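Local coordinates for protein aldehyde reductase YahK (Escherichia coli, PDB 1UUF) that reduces a wide range of aldehydes to their alcohols, strongly preferring NADPH over NADH as electron donor, and binds two zinc ions per subunit, at residues H254-T264 / T276-V287. Numbering follows the deposited sequence.
Sequences HLKSFDFILNT and TLLKRDGTMTLV
Ile261 and Asn263 carry the parallel pairing of strands 260-263 and 282-286, whose axes approach to 4.7 Å at 13°. Ile261 N gives its hydrogen to Thr283 O and Ile261 O takes one from Thr285 N; Asn263 N and O repeat this with Thr285 O and Val287 N. The ladder breaks at Asp259, where the type II turn Lys279-Gly282 interrupts the partner chain. Before the break, Leu277 O accepts two backbone donors, Phe258 N at 2.8 Å, nearly along the C=O axis, and Ser257 N from above the carbonyl plane, while Lys279 N bonds to Phe258 O. The Lys279 chain passes Ser257, with Lys279 CG 3.4 Å from Ser257 C, and then runs alongside Asp259; a bend at chi3 brings Lys279 NZ to 2.9 Å from Asp259 OD1, a salt bridge in which NZ meets OD1 on its syn side, 32° out of the carboxylate plane. Asp259 OD2 accepts from the backbone N of Lys197. A leucine in place of Lys279 would probably leave Asp259 OD1 without its cationic mate and the carboxylate less firmly oriented. On one face of the sheet, Ile261 CG1 and CD1 each lie 3.7 Å from Leu278 CD2, and Ile261 CG2 packs against Met284 CG; helix 271-275 covers Met284. On the other face, Phe260, with CG anti to the backbone N (chi1 176°), lays its ring beside the neighbouring strand, turning the CE1 edge to Thr285 OG1 at 3.3 Å; this buried hydroxyl has no hydrogen-bonding partner in the model. Trp190 meets the Phe260 ring nearly parallel. Helix 271-275 lies within the right-handed beta-alpha-beta crossover joining these adjacent strands, the fourth and fifth of the six-stranded parallel sheet in the Rossmann-type coenzyme domain of zinc-dependent alcohol dehydrogenases.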
loop_
_atom_site.group_PDB
_atom_site.type_symbol
_atom_site.label_atom_id
_atom_site.label_comp_id
_atom_site.label_asym_id
_atom_site.label_seq_id
_atom_site.Cartn_x
_atom_site.Cartn_y
_atom_site.Cartn_z
ATOM N N HIS A 254 8.194 -3.113 -19.396
ATOM C CA HIS A 254 6.957 -3.316 -18.641
ATOM C C HIS A 254 6.584 -2.134 -17.758
ATOM O O HIS A 254 5.784 -2.265 -16.831
ATOM C CB HIS A 254 7.088 -4.572 -17.776
ATOM C CG HIS A 254 7.292 -5.826 -18.568
ATOM N ND1 HIS A 254 6.248 -6.531 -19.126
ATOM C CD2 HIS A 254 8.421 -6.485 -18.918
ATOM C CE1 HIS A 254 6.726 -7.570 -19.787
ATOM N NE2 HIS A 254 8.042 -7.564 -19.678
ATOM N N LEU A 255 7.162 -0.976 -18.046
ATOM C CA LEU A 255 6.879 0.228 -17.272
ATOM C C LEU A 255 5.378 0.501 -17.170
ATOM O O LEU A 255 4.649 0.381 -18.157
ATOM C CB LEU A 255 7.563 1.435 -17.918
ATOM C CG LEU A 255 7.388 2.778 -17.209
ATOM C CD1 LEU A 255 8.231 2.801 -15.936
ATOM C CD2 LEU A 255 7.811 3.903 -18.140
ATOM N N LYS A 256 4.927 0.865 -15.971
ATOM C CA LYS A 256 3.523 1.191 -15.715
ATOM C C LYS A 256 2.535 0.262 -16.419
ATOM O O LYS A 256 1.600 0.732 -17.066
ATOM C CB LYS A 256 3.245 2.633 -16.159
ATOM C CG LYS A 256 4.175 3.672 -15.553
ATOM C CD LYS A 256 3.966 5.042 -16.191
ATOM C CE LYS A 256 4.917 6.084 -15.614
ATOM N NZ LYS A 256 4.788 7.414 -16.287
ATOM N N SER A 257 2.708 -1.050 -16.279
ATOM C CA SER A 257 1.812 -1.979 -16.962
ATOM C C SER A 257 1.147 -3.038 -16.093
ATOM O O SER A 257 0.233 -3.728 -16.556
ATOM C CB SER A 257 2.567 -2.696 -18.083
ATOM O OG SER A 257 3.517 -3.598 -17.540
ATOM N N PHE A 258 1.592 -3.178 -14.847
ATOM C CA PHE A 258 1.022 -4.198 -13.972
ATOM C C PHE A 258 -0.128 -3.756 -13.089
ATOM O O PHE A 258 -0.092 -2.691 -12.483
ATOM C CB PHE A 258 2.100 -4.802 -13.071
ATOM C CG PHE A 258 3.037 -5.727 -13.782
ATOM C CD1 PHE A 258 4.190 -5.240 -14.384
ATOM C CD2 PHE A 258 2.759 -7.087 -13.860
ATOM C CE1 PHE A 258 5.058 -6.096 -15.055
ATOM C CE2 PHE A 258 3.616 -7.952 -14.528
ATOM C CZ PHE A 258 4.772 -7.454 -15.128
ATOM N N ASP A 259 -1.146 -4.602 -13.011
ATOM C CA ASP A 259 -2.296 -4.329 -12.169
ATOM C C ASP A 259 -1.908 -4.721 -10.756
ATOM O O ASP A 259 -2.261 -4.052 -9.785
ATOM C CB ASP A 259 -3.489 -5.178 -12.607
ATOM C CG ASP A 259 -4.060 -4.739 -13.938
ATOM O OD1 ASP A 259 -4.751 -3.698 -13.974
ATOM O OD2 ASP A 259 -3.810 -5.431 -14.946
ATOM N N PHE A 260 -1.156 -5.812 -10.661
ATOM C CA PHE A 260 -0.747 -6.339 -9.372
ATOM C C PHE A 260 0.571 -7.102 -9.483
ATOM O O PHE A 260 0.821 -7.784 -10.472
ATOM C CB PHE A 260 -1.850 -7.272 -8.863
ATOM C CG PHE A 260 -1.520 -7.973 -7.579
ATOM C CD1 PHE A 260 -1.302 -7.252 -6.411
ATOM C CD2 PHE A 260 -1.442 -9.363 -7.535
ATOM C CE1 PHE A 260 -1.011 -7.905 -5.214
ATOM C CE2 PHE A 260 -1.153 -10.025 -6.346
ATOM C CZ PHE A 260 -0.937 -9.293 -5.181
ATOM N N ILE A 261 1.419 -6.964 -8.474
ATOM C CA ILE A 261 2.683 -7.679 -8.453
ATOM C C ILE A 261 2.813 -8.390 -7.118
ATOM O O ILE A 261 2.738 -7.767 -6.063
ATOM C CB ILE A 261 3.894 -6.739 -8.631
ATOM C CG1 ILE A 261 3.903 -6.171 -10.053
ATOM C CG2 ILE A 261 5.191 -7.515 -8.396
ATOM C CD1 ILE A 261 5.040 -5.212 -10.325
ATOM N N LEU A 262 2.998 -9.704 -7.177
ATOM C CA LEU A 262 3.158 -10.513 -5.975
ATOM C C LEU A 262 4.650 -10.791 -5.810
ATOM O O LEU A 262 5.241 -11.518 -6.604
ATOM C CB LEU A 262 2.393 -11.831 -6.133
ATOM C CG LEU A 262 2.457 -12.788 -4.943
ATOM C CD1 LEU A 262 1.789 -12.150 -3.732
ATOM C CD2 LEU A 262 1.774 -14.092 -5.313
ATOM N N ASN A 263 5.265 -10.195 -4.792
ATOM C CA ASN A 263 6.696 -10.388 -4.566
ATOM C C ASN A 263 6.910 -11.443 -3.482
ATOM O O ASN A 263 6.572 -11.220 -2.321
ATOM C CB ASN A 263 7.334 -9.050 -4.176
ATOM C CG ASN A 263 8.850 -9.078 -4.259
ATOM O OD1 ASN A 263 9.484 -8.088 -4.640
ATOM N ND2 ASN A 263 9.436 -10.205 -3.896
ATOM N N THR A 264 7.469 -12.591 -3.869
ATOM C CA THR A 264 7.692 -13.698 -2.941
ATOM C C THR A 264 9.130 -13.868 -2.459
ATOM O O THR A 264 9.419 -14.781 -1.680
ATOM C CB THR A 264 7.267 -15.047 -3.566
ATOM O OG1 THR A 264 8.216 -15.430 -4.573
ATOM C CG2 THR A 264 5.886 -14.933 -4.194
ATOM N N THR A 276 7.736 1.076 -10.163
ATOM C CA THR A 276 7.534 1.800 -11.413
ATOM C C THR A 276 6.864 0.948 -12.485
ATOM O O THR A 276 6.432 1.473 -13.509
ATOM C CB THR A 276 8.862 2.346 -11.974
ATOM O OG1 THR A 276 9.718 1.256 -12.332
ATOM C CG2 THR A 276 9.555 3.209 -10.940
ATOM N N LEU A 277 6.771 -0.360 -12.250
ATOM C CA LEU A 277 6.134 -1.266 -13.209
ATOM C C LEU A 277 4.623 -1.352 -12.975
ATOM O O LEU A 277 3.894 -1.951 -13.766
ATOM C CB LEU A 277 6.727 -2.674 -13.097
ATOM C CG LEU A 277 8.246 -2.827 -13.181
ATOM C CD1 LEU A 277 8.590 -4.310 -13.192
ATOM C CD2 LEU A 277 8.777 -2.143 -14.431
ATOM N N LEU A 278 4.158 -0.757 -11.880
ATOM C CA LEU A 278 2.736 -0.774 -11.539
ATOM C C LEU A 278 1.923 0.308 -12.238
ATOM O O LEU A 278 2.383 1.432 -12.394
ATOM C CB LEU A 278 2.555 -0.589 -10.033
ATOM C CG LEU A 278 3.093 -1.661 -9.091
ATOM C CD1 LEU A 278 2.994 -1.150 -7.654
ATOM C CD2 LEU A 278 2.299 -2.946 -9.267
ATOM N N LYS A 279 0.703 -0.040 -12.641
ATOM C CA LYS A 279 -0.191 0.925 -13.275
ATOM C C LYS A 279 -0.697 1.834 -12.166
ATOM O O LYS A 279 -0.445 1.586 -10.986
ATOM C CB LYS A 279 -1.399 0.221 -13.892
ATOM C CG LYS A 279 -1.080 -0.697 -15.055
ATOM C CD LYS A 279 -2.268 -1.590 -15.380
ATOM C CE LYS A 279 -3.511 -0.779 -15.729
ATOM N NZ LYS A 279 -4.653 -1.675 -16.068
ATOM N N ARG A 280 -1.409 2.887 -12.548
ATOM C CA ARG A 280 -1.989 3.801 -11.577
ATOM C C ARG A 280 -2.933 2.961 -10.723
ATOM O O ARG A 280 -3.659 2.110 -11.245
ATOM C CB ARG A 280 -2.758 4.912 -12.303
ATOM C CG ARG A 280 -3.506 5.878 -11.388
ATOM C CD ARG A 280 -4.955 5.459 -11.204
ATOM N NE ARG A 280 -5.696 5.508 -12.462
ATOM C CZ ARG A 280 -6.969 5.151 -12.597
ATOM N NH1 ARG A 280 -7.654 4.716 -11.548
ATOM N NH2 ARG A 280 -7.552 5.221 -13.785
ATOM N N ASP A 281 -2.907 3.201 -9.413
ATOM C CA ASP A 281 -3.727 2.477 -8.446
ATOM C C ASP A 281 -3.314 1.013 -8.305
ATOM O O ASP A 281 -4.046 0.208 -7.727
ATOM C CB ASP A 281 -5.215 2.559 -8.808
ATOM C CG ASP A 281 -5.881 3.813 -8.256
ATOM O OD1 ASP A 281 -5.504 4.243 -7.144
ATOM O OD2 ASP A 281 -6.791 4.355 -8.921
ATOM N N GLY A 282 -2.137 0.680 -8.828
ATOM C CA GLY A 282 -1.638 -0.681 -8.741
ATOM C C GLY A 282 -0.987 -0.956 -7.398
ATOM O O GLY A 282 -0.592 -0.033 -6.691
ATOM N N THR A 283 -0.855 -2.231 -7.048
ATOM C CA THR A 283 -0.259 -2.599 -5.773
ATOM C C THR A 283 0.744 -3.729 -5.910
ATOM O O THR A 283 0.567 -4.618 -6.738
ATOM C CB THR A 283 -1.342 -3.086 -4.785
ATOM O OG1 THR A 283 -2.252 -2.020 -4.498
ATOM C CG2 THR A 283 -0.707 -3.585 -3.484
ATOM N N MET A 284 1.808 -3.676 -5.113
ATOM C CA MET A 284 2.774 -4.771 -5.084
ATOM C C MET A 284 2.676 -5.273 -3.658
ATOM O O MET A 284 2.852 -4.503 -2.711
ATOM C CB MET A 284 4.211 -4.327 -5.359
ATOM C CG MET A 284 5.212 -5.450 -5.039
ATOM S SD MET A 284 6.874 -5.185 -5.681
ATOM C CE MET A 284 7.313 -3.669 -4.829
ATOM N N THR A 285 2.368 -6.552 -3.501
ATOM C CA THR A 285 2.233 -7.128 -2.171
ATOM C C THR A 285 3.370 -8.090 -1.901
ATOM O O THR A 285 3.681 -8.940 -2.733
ATOM C CB THR A 285 0.894 -7.868 -2.036
ATOM O OG1 THR A 285 -0.172 -6.925 -2.188
ATOM C CG2 THR A 285 0.777 -8.550 -0.672
ATOM N N LEU A 286 3.987 -7.945 -0.733
ATOM C CA LEU A 286 5.104 -8.790 -0.340
ATOM C C LEU A 286 4.607 -9.937 0.543
ATOM O O LEU A 286 3.793 -9.722 1.440
ATOM C CB LEU A 286 6.127 -7.961 0.444
ATOM C CG LEU A 286 6.447 -6.563 -0.096
ATOM C CD1 LEU A 286 7.403 -5.856 0.851
ATOM C CD2 LEU A 286 7.039 -6.667 -1.483
ATOM N N VAL A 287 5.087 -11.151 0.286
ATOM C CA VAL A 287 4.691 -12.302 1.099
ATOM C C VAL A 287 5.886 -13.130 1.557
ATOM O O VAL A 287 5.735 -14.055 2.357
ATOM C CB VAL A 287 3.700 -13.234 0.352
ATOM C CG1 VAL A 287 2.413 -12.495 0.070
ATOM C CG2 VAL A 287 4.326 -13.739 -0.943
#